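Local atomic coordinates of putative immunoglobulin-blocking virulence protein (Mycoplasma mycoides subsp. capri, PDB entry 7ADK), a protein that probably acts as a virulence factor that blocks host immunoglobulins. Residues A[576-581]-A[631-636]. Numbering follows the deposited sequence.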
# COMPACT_ATOMS: atom_id res chain seq x y z
N VAL A 576 8.94 -31.60 6.45
CA VAL A 576 9.64 -30.34 6.70
C VAL A 576 10.30 -30.33 8.08
O VAL A 576 11.48 -30.02 8.22
CB VAL A 576 8.65 -29.20 6.57
CG1 VAL A 576 9.33 -27.87 6.74
CG2 VAL A 576 7.96 -29.24 5.22
N TYR A 577 9.55 -30.69 9.11
CA TYR A 577 9.99 -30.54 10.49
C TYR A 577 11.03 -31.56 10.92
O TYR A 577 11.74 -31.26 11.88
CB TYR A 577 8.75 -30.50 11.41
CG TYR A 577 7.81 -29.29 11.25
CD1 TYR A 577 8.22 -28.12 10.58
CD2 TYR A 577 6.51 -29.32 11.80
CE1 TYR A 577 7.37 -27.02 10.46
CE2 TYR A 577 5.65 -28.21 11.68
CZ TYR A 577 6.08 -27.05 11.00
OH TYR A 577 5.27 -25.97 10.89
N TYR A 578 11.20 -32.72 10.26
CA TYR A 578 12.21 -33.73 10.65
C TYR A 578 12.77 -34.61 9.52
O TYR A 578 13.97 -34.83 9.50
CB TYR A 578 11.68 -34.66 11.75
CG TYR A 578 11.33 -33.98 13.06
CD1 TYR A 578 12.35 -33.57 13.93
CD2 TYR A 578 9.99 -33.72 13.38
CE1 TYR A 578 12.03 -32.89 15.12
CE2 TYR A 578 9.67 -33.04 14.57
CZ TYR A 578 10.69 -32.63 15.44
OH TYR A 578 10.35 -31.98 16.57
N ALA A 579 11.96 -35.13 8.60
CA ALA A 579 12.43 -36.13 7.63
C ALA A 579 13.36 -35.56 6.54
O ALA A 579 14.24 -36.26 6.04
CB ALA A 579 11.24 -36.85 7.02
N ARG A 580 13.20 -34.28 6.17
CA ARG A 580 14.09 -33.54 5.25
C ARG A 580 14.66 -32.28 5.90
O ARG A 580 15.21 -31.41 5.22
CB ARG A 580 13.37 -33.26 3.92
CG ARG A 580 13.10 -34.53 3.11
CD ARG A 580 12.26 -34.29 1.85
NE ARG A 580 13.04 -33.68 0.77
CZ ARG A 580 12.58 -33.26 -0.39
NH1 ARG A 580 13.40 -32.76 -1.25
NH2 ARG A 580 11.34 -33.33 -0.75
N ASN A 581 14.57 -32.13 7.22
CA ASN A 581 14.92 -30.90 7.92
C ASN A 581 16.39 -30.49 7.77
O ASN A 581 16.71 -29.32 7.86
CB ASN A 581 14.53 -31.06 9.39
CG ASN A 581 14.89 -29.87 10.26
OD1 ASN A 581 14.17 -28.90 10.37
ND2 ASN A 581 16.00 -29.92 10.94
N THR A 631 13.63 -37.97 23.30
CA THR A 631 14.85 -37.65 24.07
C THR A 631 15.96 -37.00 23.23
O THR A 631 16.81 -36.31 23.79
CB THR A 631 15.39 -38.90 24.79
OG1 THR A 631 15.55 -39.99 23.91
CG2 THR A 631 14.47 -39.34 25.91
N SER A 632 15.97 -37.15 21.91
CA SER A 632 17.03 -36.64 21.03
C SER A 632 16.74 -35.28 20.37
O SER A 632 17.65 -34.73 19.76
CB SER A 632 17.36 -37.70 19.98
OG SER A 632 16.21 -38.11 19.26
N ASN A 633 15.53 -34.71 20.44
CA ASN A 633 15.15 -33.53 19.65
C ASN A 633 14.15 -32.60 20.38
O ASN A 633 13.30 -33.06 21.14
CB ASN A 633 14.58 -33.99 18.29
CG ASN A 633 15.62 -34.18 17.20
OD1 ASN A 633 16.52 -33.37 17.02
ND2 ASN A 633 15.52 -35.21 16.41
N GLU A 634 14.20 -31.30 20.09
CA GLU A 634 13.15 -30.33 20.43
C GLU A 634 11.83 -30.63 19.69
O GLU A 634 11.89 -30.94 18.50
CB GLU A 634 13.65 -28.90 20.11
CG GLU A 634 12.57 -27.82 20.13
CD GLU A 634 13.05 -26.40 19.84
OE1 GLU A 634 14.05 -25.95 20.44
OE2 GLU A 634 12.40 -25.68 19.06
N PRO A 635 10.65 -30.48 20.33
CA PRO A 635 9.35 -30.41 19.66
C PRO A 635 9.09 -29.02 19.03
O PRO A 635 9.30 -27.99 19.66
CB PRO A 635 8.33 -30.71 20.76
CG PRO A 635 8.99 -30.15 22.01
CD PRO A 635 10.47 -30.39 21.78
N ARG A 636 8.58 -28.97 17.80
CA ARG A 636 8.29 -27.71 17.10
C ARG A 636 7.18 -26.90 17.78
O ARG A 636 6.25 -27.49 18.33
CB ARG A 636 7.93 -27.97 15.63
CG ARG A 636 8.91 -28.84 14.84
CD ARG A 636 10.36 -28.47 15.09
NE ARG A 636 11.31 -29.19 14.24
CZ ARG A 636 12.61 -28.95 14.18
NH1 ARG A 636 13.35 -29.62 13.38
NH2 ARG A 636 13.20 -28.06 14.92
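Y577 and R636 are the nearest CA pair, 7.4 Å apart: the last turn of helix 567-579, which widens to a pi-type turn over 576-579, faces the irregular loop 631-636. R636 bridges the gap. Its chain bends at chi2 (-44°), which folds CD back beside CA, and the guanidinium then grips one atom side-on: NE and NH1 both donate to Y577 O, NH1 at 2.7 Å in the straighter bond and NE at 3.2 Å. The carbonyl oxygen lies in the guanidinium plane, whose flat side rests on the Y578 ring in a cation-pi stack, centres 4.6 Å apart and planes at 21°, with NE over the ring face. The phenol is held as well: Y578 OH donates to E634 O at 2.7 Å, arriving at a lone pair of the carbonyl, within its plane. Lower on the arginine, R636 CG packs 3.8 Å from Y577 CG, while Y577 OH bonds to P606 O. N581 meets the guanidinium tip to tip, but its OD1 is badly angled for a bond to NH1; L600 O takes a hydrogen bond from NH1 instead. The positive group, against a carbonyl near the C-terminal end of the helix, would be electrostatically favourable there. Here a loop arginine grips a last-turn helix carbonyl and stacks on the neighbouring tyrosine, tying helix 567-579 to the loop between parallel strands 608-610 and 640-643.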